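Local coordinates for substrate binding periplasmic protein (PDB 3LOP) that binds leucine and probably serves as the periplasmic substrate-binding component of an amino-acid transport system, at residues Leu31-Leu36 / Val295-Ile300; Ala76-Val81 / Val291-Leu296; Ile144-Gln149 / Ala199-Ala204; Ala174-Pro179 / Asp190-Ala195; Ser230-Ile235 / Asp281-Ala286. All coordinates share one frame; numbering follows the deposited sequence.

Interaction 1. Residues Leu31-Leu36 / Val295-Ile300; sequences LYFDWL and VLAEAI. With EDO (1,2-ethanediol), chain C.
Ala297 CB is met by three side chains of helix 19-38, Tyr32, Phe33 and Leu36. Tyr32 brings CE2 at its ring edge, near the ring plane, to 3.8 Å from Ala297 CB. Its CB bond points toward the second helix, and chi1 (-175°) sets CG anti to the backbone N. Phe33 instead has CG beside its backbone N (chi1 -70°), and its ring also comes edge-on: CE1 lies 4.4 Å from Ala297 CB, while CZ approaches Leu296 CD2. Leu36 adds CD2, at 4.0 Å from Ala297 CB. No hydrogen bond crosses between the helices; the axes of segments 31-36 and 295-300 come no nearer than 11.3 Å, at 43°, so side chains span the gap, most of them converging on the Ala297 methyl. On another side of helix 19-38, a 1,2-ethanediol probably left from crystallisation gives O1 to Asp34 OD1 (3.1 Å) and rests C1 on Phe33 CB. Tyr32 also packs edge-to-face with Phe290 of helix 284-303. Phe33 and Leu296 both reach Leu78 of strand 74-78, Leu36 and Ile300 both touch Ile42, and Trp35 turns to helix 263-275, placing the helix pair between that helix and the sheet.

Interaction 2. Residues Ala76-Val81 / Val291-Leu296; sequences ALLTVV and VAAKVL. With LEU (leucine), chain B.
Leu78 packs against Leu296, Ala292 and Ala293. Its CG sits 3.6 Å from Leu296 CD2, the two leucine side chains crossing obliquely. The branches then divide: Leu78 CD2 touches Ala292 CB at 3.9 Å, whereas Leu78 CD1 reaches the backbone of Ala293, 4.1 Å from its CA. Leu296 also turns CD1 to Ala76 CB (3.5 Å), so its two methyls serve two successive inward-facing strand residues. Just past the strand, Thr79 sets CG2 against Ala292 CB, 3.6 Å away. With chi1 at 68°, Thr79 CG2 is beside the backbone N and OG1 takes the position between N and the carbonyl carbon, where it has a weak hydrogen bond to Gln10 NE2. No hydrogen bond crosses the contact; side chains meet through methyls and methines, with Leu78 CD2 also near Ala292 O, and all the touching residues are buried. In the next shell, backbone bonds to Ile9 on one side and Val103 on the other hold the strand, while Phe33 packs on both Leu78 and Ala293. Beyond the strand the chain runs to Val81, whose CG1 lies 3.6 Å from N of the bound leucine. A helix running antiparallel to a strand of a parallel sheet, with ligand-binding loops at the strands' C-terminal ends, is characteristic of the Rossmann-like lobes of periplasmic binding proteins.

Interaction 3. Residues Ile144-Gln149 / Ala199-Ala204; sequences IGVLYQ and AIFLGA
Gly145 and Ile200 belong to neighbouring parallel strands at the middle of the four-stranded sheet of one alpha/beta lobe, the Rossmann-like arrangement of periplasmic binding proteins. Here the backbones are tightly joined: Gly145 N donates to Ala199 O (2.8 Å, 171°), and Gly145 O receives Phe201 N at 2.9 Å. Leu147 continues the alternation, its N bonded to Phe201 O and its O to Gly203 N. Between these bonds CA-H groups also point at carbonyls, as from Ile200 CA to Gly145 O. Helix 152-166 packs on the Val146 and Phe201 face, helix 206-218 on the Leu147 and Leu202 face. The C-terminal end is slacker: Gln149 N to Gly203 O stretches to 3.2 Å and bends to 143°, Gly203 is the centre of an inverse gamma turn, and Tyr148 is partly exposed. Beyond it the Gln149 amide bonds through OE1 to Tyr178 OH. On the face covered by helix 206-218, Leu147 CD2 touches both Leu202 CD2 at 3.9 Å and Ala204 CB at 4.2 Å.

Interaction 4. Residues Ala174-Pro179 / Asp190-Ala195; sequences AMASYP and DKLLAA
The peptide carbonyl of Met175, a selenomethionine here, is the flat group that carries this contact, and Lys191 NZ meets it at the oxygen end. NZ donates to Met175 O over 2.8 Å, with a C=O...N angle of 173°. No aromatic ring takes part. The lysine arrives fully extended, CG anti to its backbone N (chi1 -171°), and its CD passes 3.9 Å from Ala176 CB. Water 1 accepts from Met175 N at 3.0 Å and, weakly, from Lys191 NZ. Beside this polar strip the methyls pack: Ala174 CB touches Ala195 CB at 3.6 Å, and Leu192 lays CG against Ala176 CB (4.0 Å) and CD2 near Ala174 CB. Segment 190-194 runs nearly antiparallel (165°) to strand 174-178; this strand, helix 186-194 and strand 199-203 form a beta-alpha-beta crossover past strand 144-149. Met175 O is met by the lysine ammonium and Met175 N by a water, so a charged side chain and solvent serve polar groups on the outer side of the sheet's edge strand, where this chain adds no further strand.

Interaction 5. Residues Ser230-Ile235 / Asp281-Ala286; sequences SIDPGI and DLSFRA. With LEU (leucine), chain B.
Asp232 uses one carboxylate to serve the beginnings of two helices, its own and the one containing Phe284 and Arg285. OD1 caps helix 233-240 by accepting from Gly234 N (2.8 Å), while OD2 accepts from Arg285 N in the first turn of helix 284-303 (3.1 Å, 161°). The second bond arrives on the anti side, 31° out of the carboxylate plane. Asp232 CG lies anti to its backbone N (chi1 -171°), directed across the contact. Waters extend the grip: water 3 links Asp232 OD1 to Phe284 N, and water 4 joins OD2 to Ser283 OG, which caps helix 284-303 by accepting from Ala286 N. Phe284 presents its ring edge to Asp232 OD1, and its CE2 touches Pro233 CG at 3.5 Å, the two side chains crossing at about a right angle. Arg285 bends at chi2 and chi3, and both terminal nitrogens bind one oxygen of the ligand: NH1 to OXT of leucine at 2.9 Å, NH2 to OXT at 3.0 Å. Its NE pairs with Glu288, and water 2 bridges NH1 to Ser230 O and Asp232 N. Two helix N-termini facing a buried carboxylate would probably favour its anionic form, while the same helix start delivers the arginine that probably helps to balance the charge of the ligand's carboxylate.

How the interactions relate
Interactions 1, 2 and 5 share helix 284-303. Interactions 1 and 2 touch directly (centres about 9 Å apart), Phe33 CE2 lying 3.5 Å from Leu78 CD1. Interaction 3 pairs two strands of the other sheet, and interaction 4 packs a helix on the neighbouring strand 174-178; they are linked by Gln149 OE1 and Tyr178 OH at 2.7 Å, and lie across the chain's centre from interactions 1 and 2, with about 35 Å between the centres of interactions 1 and 3. The bound leucine lies where the two halves meet: interactions 2 and 5 both touch it, and Gln149 of interaction 3 comes within about 4 Å. Interaction 5 meets interaction 3 through Ser230 OG and Ala204 O, 2.7 Å apart.

Interaction 1. Residues Leu31-Leu36 / Val295-Ile300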
# COMPACT_ATOMS: atom_id res chain seq x y z
N LEU A 31 10.68 -11.48 4.92
CA LEU A 31 11.80 -11.80 4.06
C LEU A 31 12.97 -10.86 4.34
O LEU A 31 14.11 -11.30 4.49
CB LEU A 31 11.41 -11.69 2.58
CG LEU A 31 12.56 -11.89 1.59
CD1 LEU A 31 13.13 -13.29 1.73
CD2 LEU A 31 12.06 -11.66 0.17
N TYR A 32 12.69 -9.56 4.42
CA TYR A 32 13.77 -8.63 4.67
C TYR A 32 14.45 -8.89 6.01
O TYR A 32 15.68 -8.91 6.10
CB TYR A 32 13.30 -7.18 4.64
CG TYR A 32 14.49 -6.26 4.79
CD1 TYR A 32 15.39 -6.08 3.74
CD2 TYR A 32 14.80 -5.69 6.03
CE1 TYR A 32 16.58 -5.38 3.92
CE2 TYR A 32 15.98 -4.99 6.22
CZ TYR A 32 16.87 -4.84 5.16
OH TYR A 32 18.07 -4.20 5.36
N PHE A 33 13.66 -9.09 7.06
CA PHE A 33 14.26 -9.33 8.37
C PHE A 33 15.02 -10.66 8.44
O PHE A 33 16.06 -10.74 9.08
CB PHE A 33 13.20 -9.23 9.47
CG PHE A 33 12.71 -7.82 9.70
CD1 PHE A 33 13.61 -6.77 9.80
CD2 PHE A 33 11.35 -7.55 9.82
CE1 PHE A 33 13.17 -5.46 10.00
CE2 PHE A 33 10.90 -6.25 10.03
CZ PHE A 33 11.81 -5.21 10.12
N ASP A 34 14.51 -11.70 7.78
CA ASP A 34 15.22 -12.98 7.78
C ASP A 34 16.56 -12.79 7.06
O ASP A 34 17.58 -13.31 7.48
CB ASP A 34 14.42 -14.07 7.05
CG ASP A 34 13.26 -14.59 7.88
OD1 ASP A 34 13.27 -14.42 9.12
OD2 ASP A 34 12.33 -15.18 7.28
N TRP A 35 16.53 -12.02 5.97
CA TRP A 35 17.71 -11.71 5.17
C TRP A 35 18.70 -10.91 6.02
O TRP A 35 19.90 -11.21 6.04
CB TRP A 35 17.24 -10.92 3.94
CG TRP A 35 18.27 -10.18 3.12
CD1 TRP A 35 18.25 -8.84 2.84
CD2 TRP A 35 19.34 -10.73 2.35
NE1 TRP A 35 19.22 -8.53 1.93
CE2 TRP A 35 19.92 -9.67 1.61
CE3 TRP A 35 19.88 -12.02 2.20
CZ2 TRP A 35 20.99 -9.85 0.74
CZ3 TRP A 35 20.95 -12.20 1.32
CH2 TRP A 35 21.50 -11.12 0.61
N LEU A 36 18.20 -9.91 6.73
CA LEU A 36 19.03 -9.08 7.59
C LEU A 36 19.68 -9.96 8.66
O LEU A 36 20.87 -9.82 8.96
CB LEU A 36 18.18 -7.99 8.25
CG LEU A 36 18.89 -7.02 9.20
CD1 LEU A 36 19.93 -6.23 8.43
CD2 LEU A 36 17.86 -6.10 9.83
N VAL A 295 13.51 0.33 5.74
CA VAL A 295 13.53 1.69 6.26
C VAL A 295 13.56 1.65 7.79
O VAL A 295 14.32 2.38 8.43
CB VAL A 295 12.29 2.48 5.79
CG1 VAL A 295 12.16 3.78 6.58
CG2 VAL A 295 12.41 2.79 4.31
N LEU A 296 12.73 0.79 8.37
CA LEU A 296 12.69 0.66 9.82
C LEU A 296 14.02 0.13 10.34
O LEU A 296 14.53 0.59 11.36
CB LEU A 296 11.55 -0.28 10.24
CG LEU A 296 11.45 -0.63 11.73
CD1 LEU A 296 11.34 0.64 12.57
CD2 LEU A 296 10.24 -1.53 11.94
N ALA A 297 14.60 -0.84 9.64
CA ALA A 297 15.87 -1.42 10.04
C ALA A 297 16.97 -0.37 10.12
O ALA A 297 17.80 -0.40 11.02
CB ALA A 297 16.27 -2.54 9.09
N GLU A 298 16.99 0.56 9.16
CA GLU A 298 18.00 1.62 9.15
C GLU A 298 17.82 2.51 10.37
O GLU A 298 18.80 2.93 10.99
CB GLU A 298 17.87 2.45 7.87
CG GLU A 298 18.78 3.67 7.79
CD GLU A 298 20.27 3.35 7.89
OE1 GLU A 298 20.67 2.19 7.68
OE2 GLU A 298 21.05 4.29 8.17
N ALA A 299 16.57 2.79 10.73
CA ALA A 299 16.30 3.62 11.90
C ALA A 299 16.76 2.89 13.15
O ALA A 299 17.36 3.49 14.04
CB ALA A 299 14.82 3.95 11.99
N ILE A 300 16.49 1.59 13.22
CA ILE A 300 16.90 0.81 14.38
C ILE A 300 18.43 0.80 14.48
O ILE A 300 18.98 0.91 15.58
CB ILE A 300 16.37 -0.64 14.29
CG1 ILE A 300 14.84 -0.63 14.34
CG2 ILE A 300 16.93 -1.48 15.44
CD1 ILE A 300 14.19 -1.99 14.18
C1 EDO C . 12.37 -12.13 11.31
O1 EDO C . 11.33 -12.37 10.36
C2 EDO C . 12.33 -13.18 12.41
O2 EDO C . 11.15 -12.99 13.19

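Interaction 2. Residues Ala76-Val81 / Val291-Leu296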
# COMPACT_ATOMS: atom_id res chain seq x y z
N ALA A 76 8.63 -0.78 17.12
CA ALA A 76 7.84 -0.17 16.06
C ALA A 76 6.81 -1.14 15.48
O ALA A 76 6.89 -2.35 15.70
CB ALA A 76 8.76 0.34 14.95
N LEU A 77 5.85 -0.57 14.76
CA LEU A 77 4.77 -1.29 14.09
C LEU A 77 4.95 -1.07 12.58
O LEU A 77 5.28 0.03 12.15
CB LEU A 77 3.42 -0.74 14.54
CG LEU A 77 2.14 -1.17 13.82
CD1 LEU A 77 1.86 -2.65 14.06
CD2 LEU A 77 0.98 -0.33 14.33
N LEU A 78 4.71 -2.12 11.79
CA LEU A 78 4.86 -2.04 10.33
C LEU A 78 3.62 -2.34 9.51
O LEU A 78 2.79 -3.17 9.87
CB LEU A 78 5.94 -3.02 9.86
CG LEU A 78 7.43 -2.73 9.99
CD1 LEU A 78 8.22 -3.97 9.59
CD2 LEU A 78 7.81 -1.55 9.10
N THR A 79 3.53 -1.64 8.37
CA THR A 79 2.49 -1.81 7.35
C THR A 79 1.07 -2.26 7.70
O THR A 79 0.63 -3.32 7.23
CB THR A 79 3.01 -2.76 6.25
OG1 THR A 79 3.14 -4.08 6.79
CG2 THR A 79 4.38 -2.30 5.76
N VAL A 80 0.35 -1.48 8.49
CA VAL A 80 -1.02 -1.83 8.81
C VAL A 80 -1.86 -1.57 7.56
O VAL A 80 -1.66 -0.58 6.86
CB VAL A 80 -1.56 -0.99 9.99
CG1 VAL A 80 -3.05 -1.22 10.18
CG2 VAL A 80 -0.81 -1.36 11.26
N VAL A 81 -2.80 -2.47 7.28
CA VAL A 81 -3.65 -2.36 6.10
C VAL A 81 -5.02 -1.76 6.40
O VAL A 81 -5.64 -2.08 7.41
CB VAL A 81 -3.86 -3.75 5.45
CG1 VAL A 81 -4.85 -3.65 4.30
CG2 VAL A 81 -2.53 -4.30 4.97
N VAL A 291 10.47 -2.97 1.59
CA VAL A 291 10.95 -1.59 1.69
C VAL A 291 10.67 -0.98 3.06
O VAL A 291 11.53 -0.33 3.65
CB VAL A 291 10.31 -0.72 0.58
CG1 VAL A 291 10.56 0.76 0.86
CG2 VAL A 291 10.91 -1.09 -0.77
N ALA A 292 9.46 -1.19 3.58
CA ALA A 292 9.11 -0.64 4.88
C ALA A 292 10.03 -1.23 5.95
O ALA A 292 10.53 -0.51 6.82
CB ALA A 292 7.66 -0.95 5.21
N ALA A 293 10.25 -2.54 5.88
CA ALA A 293 11.11 -3.21 6.84
C ALA A 293 12.54 -2.67 6.78
O ALA A 293 13.18 -2.47 7.81
CB ALA A 293 11.10 -4.71 6.60
N LYS A 294 13.04 -2.42 5.57
CA LYS A 294 14.40 -1.92 5.41
C LYS A 294 14.53 -0.50 5.97
O LYS A 294 15.53 -0.17 6.59
CB LYS A 294 14.82 -1.95 3.94
CG LYS A 294 16.29 -1.63 3.74
CD LYS A 294 16.76 -1.93 2.33
CE LYS A 294 18.26 -1.69 2.20
NZ LYS A 294 18.75 -2.00 0.83
N VAL A 295 13.51 0.33 5.74
CA VAL A 295 13.53 1.69 6.26
C VAL A 295 13.56 1.65 7.79
O VAL A 295 14.32 2.38 8.43
CB VAL A 295 12.29 2.48 5.79
CG1 VAL A 295 12.16 3.78 6.58
CG2 VAL A 295 12.41 2.79 4.31
N LEU A 296 12.73 0.79 8.37
CA LEU A 296 12.69 0.66 9.82
C LEU A 296 14.02 0.13 10.34
O LEU A 296 14.53 0.59 11.36
CB LEU A 296 11.55 -0.28 10.24
CG LEU A 296 11.45 -0.63 11.73
CD1 LEU A 296 11.34 0.64 12.57
CD2 LEU A 296 10.24 -1.53 11.94
N LEU B . -4.55 -0.36 2.85
CA LEU B . -5.59 -0.93 1.94
C LEU B . -4.94 -1.83 0.91
O LEU B . -5.66 -2.68 0.35
CB LEU B . -6.32 0.20 1.24
CG LEU B . -6.70 1.20 2.33
CD1 LEU B . -6.55 2.57 1.84
CD2 LEU B . -8.08 0.95 2.79
OXT LEU B . -3.72 -1.67 0.67

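Interaction 3. Residues Ile144-Gln149 / Ala199-Ala204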
# COMPACT_ATOMS: atom_id res chain seq x y z
N ILE A 144 -15.94 10.31 -16.44
CA ILE A 144 -15.29 9.37 -15.55
C ILE A 144 -16.22 8.80 -14.49
O ILE A 144 -16.99 9.53 -13.87
CB ILE A 144 -14.09 10.05 -14.87
CG1 ILE A 144 -13.08 10.50 -15.94
CG2 ILE A 144 -13.43 9.11 -13.87
CD1 ILE A 144 -11.93 11.34 -15.41
N GLY A 145 -16.14 7.49 -14.30
CA GLY A 145 -16.94 6.82 -13.30
C GLY A 145 -16.01 6.38 -12.18
O GLY A 145 -14.80 6.26 -12.40
N VAL A 146 -16.54 6.15 -10.99
CA VAL A 146 -15.70 5.73 -9.88
C VAL A 146 -16.32 4.61 -9.06
O VAL A 146 -17.49 4.68 -8.68
CB VAL A 146 -15.42 6.91 -8.91
CG1 VAL A 146 -14.50 6.45 -7.78
CG2 VAL A 146 -14.80 8.08 -9.67
N LEU A 147 -15.54 3.56 -8.81
CA LEU A 147 -15.97 2.45 -7.97
C LEU A 147 -15.31 2.80 -6.64
O LEU A 147 -14.09 3.01 -6.60
CB LEU A 147 -15.40 1.12 -8.46
CG LEU A 147 -15.60 -0.03 -7.47
CD1 LEU A 147 -17.07 -0.42 -7.41
CD2 LEU A 147 -14.75 -1.23 -7.86
N TYR A 148 -16.07 2.87 -5.56
CA TYR A 148 -15.48 3.20 -4.27
C TYR A 148 -15.94 2.33 -3.12
O TYR A 148 -17.10 1.90 -3.06
CB TYR A 148 -15.74 4.67 -3.92
CG TYR A 148 -17.19 5.02 -3.65
CD1 TYR A 148 -18.09 5.23 -4.69
CD2 TYR A 148 -17.65 5.14 -2.34
CE1 TYR A 148 -19.42 5.56 -4.44
CE2 TYR A 148 -18.98 5.47 -2.08
CZ TYR A 148 -19.86 5.68 -3.13
OH TYR A 148 -21.17 6.01 -2.88
N GLN A 149 -15.03 2.07 -2.19
CA GLN A 149 -15.35 1.27 -1.02
C GLN A 149 -16.19 2.13 -0.08
O GLN A 149 -15.92 3.32 0.11
CB GLN A 149 -14.06 0.81 -0.33
CG GLN A 149 -14.27 -0.11 0.86
CD GLN A 149 -13.00 -0.84 1.25
OE1 GLN A 149 -12.63 -1.84 0.63
NE2 GLN A 149 -12.30 -0.33 2.26
N ALA A 199 -13.84 6.22 -18.78
CA ALA A 199 -12.85 5.66 -17.87
C ALA A 199 -13.49 5.44 -16.51
O ALA A 199 -14.41 6.15 -16.12
CB ALA A 199 -11.66 6.62 -17.73
N ILE A 200 -13.02 4.42 -15.81
CA ILE A 200 -13.52 4.11 -14.48
C ILE A 200 -12.33 3.97 -13.54
O ILE A 200 -11.42 3.18 -13.79
CB ILE A 200 -14.33 2.80 -14.46
CG1 ILE A 200 -15.62 2.97 -15.25
CG2 ILE A 200 -14.64 2.41 -13.01
CD1 ILE A 200 -16.41 1.69 -15.44
N PHE A 201 -12.35 4.77 -12.48
CA PHE A 201 -11.29 4.77 -11.49
C PHE A 201 -11.69 3.86 -10.33
O PHE A 201 -12.81 3.94 -9.82
CB PHE A 201 -11.06 6.19 -10.99
CG PHE A 201 -9.92 6.32 -10.02
CD1 PHE A 201 -10.11 6.10 -8.66
CD2 PHE A 201 -8.64 6.64 -10.48
CE1 PHE A 201 -9.05 6.20 -7.77
CE2 PHE A 201 -7.58 6.74 -9.59
CZ PHE A 201 -7.78 6.52 -8.23
N LEU A 202 -10.78 2.97 -9.93
CA LEU A 202 -11.07 2.04 -8.86
C LEU A 202 -10.48 2.44 -7.51
O LEU A 202 -9.28 2.28 -7.27
CB LEU A 202 -10.55 0.64 -9.23
CG LEU A 202 -10.93 0.11 -10.62
CD1 LEU A 202 -10.28 -1.25 -10.83
CD2 LEU A 202 -12.45 0.01 -10.76
N GLY A 203 -11.33 2.98 -6.64
CA GLY A 203 -10.90 3.37 -5.31
C GLY A 203 -11.32 2.20 -4.44
O GLY A 203 -12.23 2.31 -3.62
N ALA A 204 -10.65 1.08 -4.65
CA ALA A 204 -10.98 -0.16 -3.95
C ALA A 204 -9.77 -1.00 -3.59
O ALA A 204 -8.63 -0.65 -3.90
CB ALA A 204 -11.91 -0.98 -4.83

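Interaction 4. Residues Ala174-Pro179 / Asp190-Ala195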
# COMPACT_ATOMS: atom_id res chain seq x y z
N ALA A 174 -20.43 9.24 -12.82
CA ALA A 174 -21.17 8.21 -12.11
C ALA A 174 -20.28 7.57 -11.06
O ALA A 174 -19.07 7.49 -11.22
CB ALA A 174 -21.66 7.15 -13.09
N MSE A 175 -20.90 7.13 -9.96
CA MSE A 175 -20.15 6.47 -8.91
C MSE A 175 -20.98 5.32 -8.34
O MSE A 175 -22.21 5.36 -8.36
CB MSE A 175 -19.77 7.46 -7.80
CG MSE A 175 -20.94 8.15 -7.12
SE MSE A 175 -20.34 9.35 -5.72
CE MSE A 175 -19.75 10.82 -6.83
N ALA A 176 -20.29 4.29 -7.87
CA ALA A 176 -20.94 3.12 -7.31
C ALA A 176 -20.05 2.56 -6.21
O ALA A 176 -18.83 2.53 -6.34
CB ALA A 176 -21.16 2.07 -8.39
N SER A 177 -20.68 2.10 -5.13
CA SER A 177 -19.94 1.58 -3.99
C SER A 177 -20.08 0.08 -3.77
O SER A 177 -20.87 -0.59 -4.43
CB SER A 177 -20.39 2.29 -2.72
OG SER A 177 -21.74 1.96 -2.42
N TYR A 178 -19.29 -0.43 -2.83
CA TYR A 178 -19.33 -1.84 -2.44
C TYR A 178 -18.90 -1.84 -0.97
O TYR A 178 -18.16 -0.96 -0.53
CB TYR A 178 -18.37 -2.67 -3.30
CG TYR A 178 -16.91 -2.47 -2.99
CD1 TYR A 178 -16.30 -3.17 -1.94
CD2 TYR A 178 -16.15 -1.56 -3.70
CE1 TYR A 178 -14.97 -2.96 -1.62
CE2 TYR A 178 -14.81 -1.33 -3.38
CZ TYR A 178 -14.23 -2.03 -2.34
OH TYR A 178 -12.92 -1.80 -2.01
N PRO A 179 -19.37 -2.82 -0.18
CA PRO A 179 -19.04 -2.93 1.25
C PRO A 179 -17.59 -3.32 1.56
O PRO A 179 -17.04 -4.21 0.91
CB PRO A 179 -20.02 -3.99 1.75
CG PRO A 179 -21.12 -3.98 0.73
CD PRO A 179 -20.38 -3.82 -0.56
N ASP A 190 -23.43 -3.33 -12.26
CA ASP A 190 -24.66 -3.00 -12.98
C ASP A 190 -24.73 -1.50 -13.25
O ASP A 190 -25.01 -1.07 -14.37
CB ASP A 190 -25.90 -3.41 -12.18
CG ASP A 190 -26.00 -4.90 -11.95
OD1 ASP A 190 -25.54 -5.68 -12.81
OD2 ASP A 190 -26.56 -5.30 -10.90
N LYS A 191 -24.48 -0.71 -12.22
CA LYS A 191 -24.55 0.74 -12.32
C LYS A 191 -23.52 1.37 -13.26
O LYS A 191 -23.86 2.23 -14.07
CB LYS A 191 -24.40 1.37 -10.93
CG LYS A 191 -24.68 2.86 -10.90
CD LYS A 191 -24.69 3.40 -9.48
CE LYS A 191 -25.06 4.88 -9.46
NZ LYS A 191 -25.02 5.45 -8.08
N LEU A 192 -22.27 0.94 -13.17
CA LEU A 192 -21.24 1.52 -14.03
C LEU A 192 -21.32 1.04 -15.48
O LEU A 192 -20.88 1.75 -16.39
CB LEU A 192 -19.86 1.26 -13.43
CG LEU A 192 -19.65 2.03 -12.12
CD1 LEU A 192 -18.30 1.69 -11.51
CD2 LEU A 192 -19.75 3.53 -12.39
N LEU A 193 -21.89 -0.14 -15.70
CA LEU A 193 -22.06 -0.65 -17.06
C LEU A 193 -23.06 0.25 -17.79
O LEU A 193 -22.91 0.54 -18.98
CB LEU A 193 -22.60 -2.08 -17.05
CG LEU A 193 -21.62 -3.24 -16.96
CD1 LEU A 193 -22.39 -4.54 -16.75
CD2 LEU A 193 -20.79 -3.32 -18.23
N ALA A 194 -24.08 0.69 -17.05
CA ALA A 194 -25.13 1.54 -17.59
C ALA A 194 -24.67 2.99 -17.79
O ALA A 194 -25.26 3.72 -18.59
CB ALA A 194 -26.35 1.51 -16.67
N ALA A 195 -23.64 3.40 -17.06
CA ALA A 195 -23.13 4.76 -17.18
C ALA A 195 -22.34 4.94 -18.46
O ALA A 195 -21.62 4.04 -18.89
CB ALA A 195 -22.26 5.09 -15.97
O HOH W 1 -23.81 7.85 -10.03

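Interaction 5. Residues Ser230-Ile235 / Asp281-Ala286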
# COMPACT_ATOMS: atom_id res chain seq x y z
N SER A 230 -3.51 0.47 -4.01
CA SER A 230 -4.06 -0.50 -3.08
C SER A 230 -4.40 -1.75 -3.89
O SER A 230 -4.70 -2.80 -3.33
CB SER A 230 -5.33 0.06 -2.43
OG SER A 230 -6.23 0.56 -3.41
N ILE A 231 -4.33 -1.62 -5.21
CA ILE A 231 -4.62 -2.71 -6.12
C ILE A 231 -3.34 -3.17 -6.84
O ILE A 231 -2.87 -2.53 -7.77
CB ILE A 231 -5.64 -2.27 -7.18
CG1 ILE A 231 -6.92 -1.79 -6.49
CG2 ILE A 231 -5.94 -3.43 -8.14
CD1 ILE A 231 -7.85 -1.01 -7.39
N ASP A 232 -2.79 -4.30 -6.39
CA ASP A 232 -1.58 -4.85 -6.99
C ASP A 232 -1.93 -5.33 -8.40
O ASP A 232 -2.75 -6.23 -8.56
CB ASP A 232 -1.08 -6.02 -6.14
CG ASP A 232 0.28 -6.51 -6.55
OD1 ASP A 232 0.51 -6.68 -7.77
OD2 ASP A 232 1.13 -6.74 -5.66
N PRO A 233 -1.32 -4.74 -9.44
CA PRO A 233 -1.63 -5.17 -10.81
C PRO A 233 -1.32 -6.64 -11.09
O PRO A 233 -1.92 -7.25 -11.98
CB PRO A 233 -0.80 -4.22 -11.67
CG PRO A 233 0.37 -3.92 -10.80
CD PRO A 233 -0.26 -3.72 -9.44
N GLY A 234 -0.39 -7.20 -10.33
CA GLY A 234 -0.03 -8.59 -10.51
C GLY A 234 -1.18 -9.47 -10.07
O GLY A 234 -1.57 -10.41 -10.76
N ILE A 235 -1.74 -9.14 -8.90
CA ILE A 235 -2.86 -9.88 -8.35
C ILE A 235 -4.10 -9.65 -9.22
O ILE A 235 -4.87 -10.58 -9.49
CB ILE A 235 -3.19 -9.42 -6.92
CG1 ILE A 235 -1.96 -9.57 -6.03
CG2 ILE A 235 -4.36 -10.22 -6.37
CD1 ILE A 235 -2.16 -9.05 -4.62
N ASP A 281 6.38 -14.81 -3.04
CA ASP A 281 6.38 -14.42 -4.44
C ASP A 281 6.66 -12.93 -4.59
O ASP A 281 6.20 -12.12 -3.78
CB ASP A 281 5.04 -14.74 -5.10
CG ASP A 281 4.81 -16.23 -5.27
OD1 ASP A 281 5.69 -16.91 -5.83
OD2 ASP A 281 3.74 -16.71 -4.84
N LEU A 282 7.44 -12.58 -5.61
CA LEU A 282 7.76 -11.18 -5.87
C LEU A 282 6.47 -10.51 -6.34
O LEU A 282 5.82 -10.99 -7.27
CB LEU A 282 8.83 -11.10 -6.96
CG LEU A 282 9.20 -9.72 -7.52
CD1 LEU A 282 9.77 -8.85 -6.41
CD2 LEU A 282 10.21 -9.89 -8.64
N SER A 283 6.10 -9.41 -5.69
CA SER A 283 4.89 -8.67 -6.05
C SER A 283 5.02 -7.25 -5.54
O SER A 283 5.89 -6.96 -4.72
CB SER A 283 3.66 -9.30 -5.42
OG SER A 283 3.65 -9.11 -4.01
N PHE A 284 4.15 -6.37 -6.02
CA PHE A 284 4.19 -4.98 -5.57
C PHE A 284 4.02 -4.86 -4.06
O PHE A 284 4.81 -4.17 -3.41
CB PHE A 284 3.11 -4.16 -6.29
CG PHE A 284 3.60 -3.48 -7.54
CD1 PHE A 284 4.40 -2.34 -7.46
CD2 PHE A 284 3.26 -3.98 -8.79
CE1 PHE A 284 4.87 -1.71 -8.62
CE2 PHE A 284 3.72 -3.36 -9.96
CZ PHE A 284 4.53 -2.22 -9.87
N ARG A 285 3.02 -5.53 -3.49
CA ARG A 285 2.81 -5.42 -2.05
C ARG A 285 3.92 -6.08 -1.24
O ARG A 285 4.23 -5.64 -0.14
CB ARG A 285 1.44 -5.99 -1.65
CG ARG A 285 0.24 -5.38 -2.40
CD ARG A 285 0.36 -3.87 -2.65
NE ARG A 285 0.31 -3.05 -1.44
CZ ARG A 285 -0.81 -2.69 -0.81
NH1 ARG A 285 -2.00 -3.10 -1.24
NH2 ARG A 285 -0.74 -1.90 0.26
N ALA A 286 4.55 -7.13 -1.78
CA ALA A 286 5.64 -7.78 -1.06
C ALA A 286 6.83 -6.82 -1.04
O ALA A 286 7.56 -6.73 -0.05
CB ALA A 286 6.02 -9.09 -1.73
N LEU B . -4.55 -0.36 2.85
CA LEU B . -5.59 -0.93 1.94
C LEU B . -4.94 -1.83 0.91
O LEU B . -5.66 -2.68 0.35
CB LEU B . -6.32 0.20 1.24
CG LEU B . -6.70 1.20 2.33
CD1 LEU B . -6.55 2.57 1.84
CD2 LEU B . -8.08 0.95 2.79
OXT LEU B . -3.72 -1.67 0.67
O HOH W 2 -3.05 -5.03 -3.26
O HOH W 3 2.85 -7.62 -8.42
O HOH W 4 0.76 -8.81 -3.68